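Local coordinates for protein NRPS (Penicillium fellutanum, PDB 6NKI) that is a nonribosomal peptide synthetase protein whose male sterility family domain has an NADP-type Rossmann fold, modelled here with bound NADPH, at residues Leu38-Val43 against Leu282-Thr287; Val276-Ser281 against Thr392-Gln397. All coordinates share one frame; numbering follows the deposited sequence.

Contact 1 of 2, residues Leu38-Val43 against Leu282-Thr287; sequences LHQLLV and LIIHET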
ATOM      1  N   LEU A  38     -16.768   7.366   0.288  1.00 71.61           N
ATOM      2  CA  LEU A  38     -18.046   7.053  -0.337  1.00 80.05           C
ATOM      3  C   LEU A  38     -17.913   5.845  -1.262  1.00 79.74           C
ATOM      4  O   LEU A  38     -18.584   4.824  -1.070  1.00 70.24           O
ATOM      5  CB  LEU A  38     -18.584   8.289  -1.072  1.00 79.11           C
ATOM      6  CG  LEU A  38     -19.976   8.070  -1.658  1.00 72.10           C
ATOM      7  CD1 LEU A  38     -20.938   7.822  -0.525  1.00 78.18           C
ATOM      8  CD2 LEU A  38     -20.450   9.180  -2.572  1.00 72.99           C
ATOM      9  N   HIS A  39     -17.017   5.947  -2.250  1.00 86.51           N
ATOM     10  CA  HIS A  39     -16.684   4.839  -3.153  1.00 84.03           C
ATOM     11  C   HIS A  39     -16.538   3.508  -2.418  1.00 75.59           C
ATOM     12  O   HIS A  39     -17.167   2.504  -2.783  1.00 68.98           O
ATOM     13  CB  HIS A  39     -15.392   5.176  -3.873  1.00 86.81           C
ATOM     14  CG  HIS A  39     -14.982   4.160  -4.879  1.00 94.43           C
ATOM     15  ND1 HIS A  39     -13.670   3.974  -5.246  1.00 93.31           N
ATOM     16  CD2 HIS A  39     -15.713   3.302  -5.626  1.00 98.53           C
ATOM     17  CE1 HIS A  39     -13.609   3.020  -6.153  1.00 95.07           C
ATOM     18  NE2 HIS A  39     -14.835   2.601  -6.406  1.00 96.20           N
ATOM     19  N   GLN A  40     -15.731   3.484  -1.354  1.00 74.59           N
ATOM     20  CA  GLN A  40     -15.425   2.191  -0.764  1.00 84.94           C
ATOM     21  C   GLN A  40     -16.562   1.664   0.101  1.00 87.64           C
ATOM     22  O   GLN A  40     -16.701   0.447   0.249  1.00 85.92           O
ATOM     23  CB  GLN A  40     -14.117   2.257   0.020  1.00 94.77           C
ATOM     24  CG  GLN A  40     -12.899   2.494  -0.843  1.00 99.81           C
ATOM     25  CD  GLN A  40     -11.630   2.579  -0.030  1.00103.45           C
ATOM     26  OE1 GLN A  40     -11.641   2.365   1.180  1.00110.87           O
ATOM     27  NE2 GLN A  40     -10.536   2.951  -0.681  1.00100.06           N
ATOM     28  N   LEU A  41     -17.379   2.537   0.693  1.00 96.89           N
ATOM     29  CA  LEU A  41     -18.590   2.045   1.362  1.00101.79           C
ATOM     30  C   LEU A  41     -19.512   1.349   0.369  1.00103.43           C
ATOM     31  O   LEU A  41     -19.843   0.177   0.534  1.00108.12           O
ATOM     32  CB  LEU A  41     -19.329   3.188   2.058  1.00 91.22           C
ATOM     33  CG  LEU A  41     -18.584   3.753   3.252  1.00 84.35           C
ATOM     34  CD1 LEU A  41     -19.251   5.023   3.701  1.00 89.56           C
ATOM     35  CD2 LEU A  41     -18.532   2.732   4.372  1.00 82.15           C
ATOM     36  N   LEU A  42     -19.872   2.046  -0.706  1.00101.86           N
ATOM     37  CA  LEU A  42     -20.755   1.500  -1.730  1.00107.50           C
ATOM     38  C   LEU A  42     -20.275   0.149  -2.278  1.00112.01           C
ATOM     39  O   LEU A  42     -21.097  -0.636  -2.765  1.00117.05           O
ATOM     40  CB  LEU A  42     -20.899   2.525  -2.861  1.00109.13           C
ATOM     41  CG  LEU A  42     -21.925   3.659  -2.701  1.00109.16           C
ATOM     42  CD1 LEU A  42     -21.605   4.574  -1.559  1.00112.13           C
ATOM     43  CD2 LEU A  42     -21.988   4.492  -3.952  1.00102.79           C
ATOM     44  N   VAL A  43     -18.976  -0.164  -2.214  1.00107.10           N
ATOM     45  CA  VAL A  43     -18.596  -1.474  -2.747  1.00105.21           C
ATOM     46  C   VAL A  43     -18.692  -2.564  -1.677  1.00109.53           C
ATOM     47  O   VAL A  43     -18.950  -3.728  -2.006  1.00112.77           O
ATOM     48  CB  VAL A  43     -17.201  -1.455  -3.419  1.00 97.58           C
ATOM     49  CG1 VAL A  43     -17.166  -0.426  -4.556  1.00 97.58           C
ATOM     50  CG2 VAL A  43     -16.042  -1.251  -2.408  1.00 88.20           C
ATOM     51  N   LEU A 282      -8.629   2.307   5.607  1.00 66.03           N
ATOM     52  CA  LEU A 282      -8.394   2.221   7.040  1.00 71.47           C
ATOM     53  C   LEU A 282      -9.510   2.874   7.854  1.00 75.33           C
ATOM     54  O   LEU A 282      -9.666   2.539   9.021  1.00 70.43           O
ATOM     55  CB  LEU A 282      -7.037   2.847   7.390  1.00 69.66           C
ATOM     56  CG  LEU A 282      -6.641   2.882   8.873  1.00 80.18           C
ATOM     57  CD1 LEU A 282      -6.718   1.472   9.442  1.00 90.47           C
ATOM     58  CD2 LEU A 282      -5.254   3.435   9.098  1.00 79.58           C
ATOM     59  N   ILE A 283     -10.274   3.804   7.277  1.00 73.82           N
ATOM     60  CA  ILE A 283     -11.359   4.420   8.029  1.00 80.56           C
ATOM     61  C   ILE A 283     -12.555   3.488   8.084  1.00 83.30           C
ATOM     62  O   ILE A 283     -13.181   3.329   9.139  1.00 79.71           O
ATOM     63  CB  ILE A 283     -11.731   5.798   7.437  1.00 81.13           C
ATOM     64  CG1 ILE A 283     -10.650   6.853   7.761  1.00 78.40           C
ATOM     65  CG2 ILE A 283     -13.080   6.241   7.959  1.00 85.41           C
ATOM     66  CD1 ILE A 283     -10.630   8.046   6.826  1.00 67.63           C
ATOM     67  N   ILE A 284     -12.882   2.904   6.937  1.00 83.01           N
ATOM     68  CA  ILE A 284     -14.043   1.983   6.834  1.00 83.46           C
ATOM     69  C   ILE A 284     -13.814   0.762   7.719  1.00 83.57           C
ATOM     70  O   ILE A 284     -14.726   0.390   8.428  1.00 92.02           O
ATOM     71  CB  ILE A 284     -14.268   1.593   5.371  1.00 84.42           C
ATOM     72  CG1 ILE A 284     -14.676   2.811   4.544  1.00 83.05           C
ATOM     73  CG2 ILE A 284     -15.282   0.473   5.273  1.00 72.19           C
ATOM     74  CD1 ILE A 284     -15.000   2.490   3.114  1.00 89.25           C
ATOM     75  N   HIS A 285     -12.619   0.189   7.724  1.00 81.04           N
ATOM     76  CA  HIS A 285     -12.424  -1.005   8.584  1.00 81.27           C
ATOM     77  C   HIS A 285     -12.609  -0.621  10.048  1.00 79.18           C
ATOM     78  O   HIS A 285     -13.255  -1.373  10.775  1.00 79.11           O
ATOM     79  CB  HIS A 285     -11.039  -1.612   8.366  1.00 75.12           C
ATOM     80  CG  HIS A 285     -10.652  -2.586   9.423  1.00 76.07           C
ATOM     81  ND1 HIS A 285     -10.973  -3.918   9.342  1.00 78.04           N
ATOM     82  CD2 HIS A 285      -9.981  -2.427  10.579  1.00 77.12           C
ATOM     83  CE1 HIS A 285     -10.507  -4.540  10.398  1.00 80.19           C
ATOM     84  NE2 HIS A 285      -9.902  -3.650  11.174  1.00 79.66           N
ATOM     85  N   GLU A 286     -12.064   0.523  10.446  1.00 80.43           N
ATOM     86  CA  GLU A 286     -12.154   0.974  11.855  1.00 91.56           C
ATOM     87  C   GLU A 286     -13.614   1.210  12.243  1.00 90.45           C
ATOM     88  O   GLU A 286     -13.975   0.873  13.369  1.00 98.68           O
ATOM     89  CB  GLU A 286     -11.314   2.230  12.062  1.00 97.51           C
ATOM     90  CG  GLU A 286      -9.858   1.913  12.308  1.00103.89           C
ATOM     91  CD  GLU A 286      -9.666   0.716  13.216  1.00112.46           C
ATOM     92  OE1 GLU A 286     -10.583   0.430  13.987  1.00115.86           O
ATOM     93  OE2 GLU A 286      -8.606   0.075  13.143  1.00110.96           O
ATOM     94  N   THR A 287     -14.425   1.767  11.348  1.00 86.91           N
ATOM     95  CA  THR A 287     -15.834   2.024  11.727  1.00 95.50           C
ATOM     96  C   THR A 287     -16.737   0.833  11.393  1.00106.15           C
ATOM     97  O   THR A 287     -17.915   0.919  11.723  1.00116.24           O
ATOM     98  CB  THR A 287     -16.374   3.302  11.080  1.00 88.49           C
ATOM     99  OG1 THR A 287     -17.644   3.580  11.658  1.00 91.55           O
ATOM    100  CG2 THR A 287     -16.475   3.218   9.574  1.00 79.56           C
TER
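Two helices that pack side by side against the parallel Rossmann sheet meet here: I284 of helix 276-288 reaches across to Q40 and L41 of helix 32-43. The backbones come nearest at L41 and I284, with their CA atoms 7.1 Å apart. Nearly all the touching is done by one methyl. I284 sets CG1 anti to its own carbonyl carbon (chi1 -65°) and then runs on straight to CD1 (chi2 -176°), so that methyl leads the way to the other helix. There it meets CB of Q40 at 3.2 Å and the backbone N of L41 at 3.4 Å, while CD2 of L41 packs beside I284 CD1 at 3.8 Å. CD2 of L41 also lies 3.9 Å from I284 CG1, so it sits against the outer part of the isoleucine chain as the two side chains cross at a slant. Beyond CG, Q40 is extended, and its amide passes the I284 methyl, with OE1 3.9 Å from CD1. The NE2 of that amide probably donates to D277 O, which would tie the polar end of Q40 to the start of helix 276-288. On their sheet sides, L38 rests on V50 and V52, and I283 on I124 and T164. Apolar helix-to-helix packing over a central parallel sheet, as here, is typical of the layered alpha/beta Rossmann fold.

Contact 2 of 2, residues Val276-Ser281 against Thr392-Gln397; sequences VDWVAS and TNMIRQ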
ATOM      1  N   VAL A 276      -4.846   8.186  -0.839  1.00 69.76           N
ATOM      2  CA  VAL A 276      -6.213   8.368  -0.282  1.00 79.00           C
ATOM      3  C   VAL A 276      -6.896   7.031  -0.035  1.00 75.31           C
ATOM      4  O   VAL A 276      -7.428   6.861   1.053  1.00 73.24           O
ATOM      5  CB  VAL A 276      -7.054   9.284  -1.184  1.00 76.21           C
ATOM      6  CG1 VAL A 276      -6.617  10.723  -1.044  1.00 70.29           C
ATOM      7  CG2 VAL A 276      -7.003   8.850  -2.632  1.00 76.17           C
ATOM      8  N   ASP A 277      -6.776   6.081  -0.955  1.00 71.60           N
ATOM      9  CA  ASP A 277      -7.480   4.784  -0.785  1.00 72.36           C
ATOM     10  C   ASP A 277      -7.000   4.067   0.477  1.00 64.68           C
ATOM     11  O   ASP A 277      -7.820   3.431   1.119  1.00 66.21           O
ATOM     12  CB  ASP A 277      -7.481   3.941  -2.061  1.00 78.32           C
ATOM     13  CG  ASP A 277      -6.108   3.549  -2.572  1.00 73.52           C
ATOM     14  OD1 ASP A 277      -5.113   3.984  -1.990  1.00 68.31           O
ATOM     15  OD2 ASP A 277      -6.054   2.807  -3.550  1.00 74.58           O
ATOM     16  N   TRP A 278      -5.714   4.130   0.791  1.00 68.71           N
ATOM     17  CA  TRP A 278      -5.224   3.431   2.001  1.00 77.89           C
ATOM     18  C   TRP A 278      -5.867   4.015   3.260  1.00 75.18           C
ATOM     19  O   TRP A 278      -6.246   3.225   4.115  1.00 63.56           O
ATOM     20  CB  TRP A 278      -3.694   3.449   2.086  1.00 88.59           C
ATOM     21  CG  TRP A 278      -3.000   2.916   0.872  1.00107.05           C
ATOM     22  CD1 TRP A 278      -3.394   1.867   0.096  1.00111.88           C
ATOM     23  CD2 TRP A 278      -1.774   3.399   0.294  1.00121.52           C
ATOM     24  NE1 TRP A 278      -2.512   1.673  -0.930  1.00119.85           N
ATOM     25  CE2 TRP A 278      -1.505   2.597  -0.834  1.00129.57           C
ATOM     26  CE3 TRP A 278      -0.880   4.428   0.609  1.00118.72           C
ATOM     27  CZ2 TRP A 278      -0.387   2.803  -1.644  1.00123.66           C
ATOM     28  CZ3 TRP A 278       0.229   4.620  -0.186  1.00119.81           C
ATOM     29  CH2 TRP A 278       0.470   3.821  -1.300  1.00118.17           C
ATOM     30  N   VAL A 279      -6.022   5.337   3.351  1.00 71.81           N
ATOM     31  CA  VAL A 279      -6.555   5.909   4.573  1.00 78.93           C
ATOM     32  C   VAL A 279      -8.074   5.776   4.576  1.00 74.54           C
ATOM     33  O   VAL A 279      -8.683   5.477   5.612  1.00 65.05           O
ATOM     34  CB  VAL A 279      -6.073   7.363   4.699  1.00 88.37           C
ATOM     35  CG1 VAL A 279      -4.583   7.407   4.958  1.00 90.58           C
ATOM     36  CG2 VAL A 279      -6.332   8.086   3.421  1.00 89.67           C
ATOM     37  N   ALA A 280      -8.684   5.933   3.405  1.00 65.99           N
ATOM     38  CA  ALA A 280     -10.072   5.569   3.201  1.00 67.30           C
ATOM     39  C   ALA A 280     -10.346   4.154   3.696  1.00 73.50           C
ATOM     40  O   ALA A 280     -11.220   3.940   4.546  1.00 65.86           O
ATOM     41  CB  ALA A 280     -10.415   5.700   1.715  1.00 66.24           C
ATOM     42  N   SER A 281      -9.625   3.169   3.136  1.00 77.19           N
ATOM     43  CA  SER A 281      -9.772   1.771   3.533  1.00 74.08           C
ATOM     44  C   SER A 281      -9.626   1.624   5.040  1.00 76.65           C
ATOM     45  O   SER A 281     -10.399   0.909   5.698  1.00 75.77           O
ATOM     46  CB  SER A 281      -8.728   0.894   2.807  1.00 69.73           C
ATOM     47  OG  SER A 281      -8.814  -0.507   3.133  1.00 66.25           O
ATOM     48  N   THR A 392       7.078   3.140   1.433  1.00 83.30           N
ATOM     49  CA  THR A 392       7.891   4.211   0.874  1.00 83.38           C
ATOM     50  C   THR A 392       7.838   4.175  -0.639  1.00 87.21           C
ATOM     51  O   THR A 392       7.592   5.202  -1.276  1.00 93.36           O
ATOM     52  CB  THR A 392       9.328   4.078   1.366  1.00 72.96           C
ATOM     53  OG1 THR A 392       9.346   3.955   2.793  1.00 73.44           O
ATOM     54  CG2 THR A 392      10.164   5.305   0.955  1.00 76.84           C
ATOM     55  N   ASN A 393       8.025   2.995  -1.243  1.00 87.80           N
ATOM     56  CA  ASN A 393       8.038   2.961  -2.702  1.00 92.76           C
ATOM     57  C   ASN A 393       6.669   3.266  -3.292  1.00 75.87           C
ATOM     58  O   ASN A 393       6.570   3.899  -4.350  1.00 69.59           O
ATOM     59  CB  ASN A 393       8.470   1.616  -3.280  1.00 94.70           C
ATOM     60  CG  ASN A 393       8.653   1.706  -4.794  1.00 84.80           C
ATOM     61  OD1 ASN A 393       9.207   2.697  -5.291  1.00 74.46           O
ATOM     62  ND2 ASN A 393       7.932   0.857  -5.518  1.00 73.69           N
ATOM     63  N   MET A 394       5.603   2.803  -2.652  1.00 77.25           N
ATOM     64  CA  MET A 394       4.292   2.948  -3.286  1.00 80.90           C
ATOM     65  C   MET A 394       3.766   4.382  -3.197  1.00 73.51           C
ATOM     66  O   MET A 394       3.017   4.808  -4.086  1.00 71.16           O
ATOM     67  CB  MET A 394       3.284   1.993  -2.677  1.00 88.83           C
ATOM     68  CG  MET A 394       2.169   1.677  -3.659  1.00101.81           C
ATOM     69  SD  MET A 394       2.782   0.664  -5.047  1.00114.68           S
ATOM     70  CE  MET A 394       1.487   0.859  -6.277  1.00119.07           C
ATOM     71  N   ILE A 395       4.137   5.132  -2.151  1.00 73.92           N
ATOM     72  CA  ILE A 395       3.809   6.556  -2.164  1.00 89.47           C
ATOM     73  C   ILE A 395       4.718   7.294  -3.138  1.00 86.19           C
ATOM     74  O   ILE A 395       4.234   8.142  -3.896  1.00 77.67           O
ATOM     75  CB  ILE A 395       3.869   7.183  -0.756  1.00 93.88           C
ATOM     76  CG1 ILE A 395       5.259   7.104  -0.195  1.00102.65           C
ATOM     77  CG2 ILE A 395       3.001   6.455   0.266  1.00 88.58           C
ATOM     78  CD1 ILE A 395       5.332   7.620   1.170  1.00106.47           C
ATOM     79  N   ARG A 396       6.025   6.987  -3.145  1.00 88.62           N
ATOM     80  CA  ARG A 396       6.909   7.517  -4.181  1.00 87.49           C
ATOM     81  C   ARG A 396       6.312   7.389  -5.570  1.00 81.46           C
ATOM     82  O   ARG A 396       6.310   8.361  -6.325  1.00 70.41           O
ATOM     83  CB  ARG A 396       8.291   6.860  -4.086  1.00 92.16           C
ATOM     84  CG  ARG A 396       9.110   6.971  -5.339  1.00 93.59           C
ATOM     85  CD  ARG A 396      10.542   6.576  -5.209  1.00 93.91           C
ATOM     86  NE  ARG A 396      10.756   5.245  -4.655  1.00 90.65           N
ATOM     87  CZ  ARG A 396      11.386   5.002  -3.500  1.00 85.14           C
ATOM     88  NH1 ARG A 396      11.987   5.977  -2.806  1.00 82.52           N
ATOM     89  NH2 ARG A 396      11.433   3.757  -3.044  1.00 82.60           N
ATOM     90  N   GLN A 397       5.758   6.241  -5.908  1.00 71.89           N
ATOM     91  CA  GLN A 397       5.138   6.142  -7.215  1.00 73.75           C
ATOM     92  C   GLN A 397       3.862   6.967  -7.275  1.00 72.44           C
ATOM     93  O   GLN A 397       3.464   7.424  -8.349  1.00 76.39           O
ATOM     94  CB  GLN A 397       4.838   4.669  -7.572  1.00 72.59           C
ATOM     95  CG  GLN A 397       6.024   3.792  -7.606  1.00 77.88           C
ATOM     96  CD  GLN A 397       7.054   4.236  -8.624  1.00 81.82           C
ATOM     97  OE1 GLN A 397       8.123   4.704  -8.247  1.00 74.29           O
ATOM     98  NE2 GLN A 397       6.745   4.067  -9.918  1.00 81.05           N
TER
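W278 of helix 276-288, in the Rossmann-fold part of the chain, points its indole at M394 and I395 of helix 389-410, the last helix modelled. The apolar contact is an edge contact. The six-membered end of the indole abuts the second helix, with M394 CG and I395 CG2 both lying at the ring edge near its plane, and each side chain crosses the indole at about a right angle. CZ2 of W278 stands 3.4 Å from M394 CG, and its CH2 is 3.6 Å from M394 CB; CZ3 of W278 meets I395 CG2, also at 3.4 Å. The ring therefore presents its rim across both neighbours. M394 bends at its second torsion (chi2 69°), which turns SD away from the indole and leaves the CB and CG methylenes to make the contact. V238 and L317 extend the apolar surroundings, the first against M394 and the second against I395.

Polar interactions stay within each helix or lead outside the pair. D277 OD1 sits over one face of the W278 indole, 3.4 Å above its plane and offset toward the rim. On the other helix, R396 forms a salt bridge through NH1 to D321, and it packs on H285 of the second subunit. The same guanidinium is also held within its own helix: R396 NE donates to N393 OD1 at 3.0 Å, with an N-H...O angle of 150°, in the carbonyl plane and on a lone pair.

Overall arrangement
Both contacts are buried, and both draw on helix 276-288, but on successive parts of it. Contact 2 uses its first residues to meet helix 389-410; contact 1 uses the following ones to meet helix 32-43 within the layer over the Rossmann sheet. Their centres lie 15 Å apart. Aliphatic branches do the work in contact 1, whereas contact 2 depends on the rim of one indole. The amide of Q40, part of contact 1, reaches back to the contact 2 part of the shared helix. Both also border the second subunit: L282 from contact 1 packs on N393 of that subunit, the counterpart of a residue in this chain's contact 2 segment.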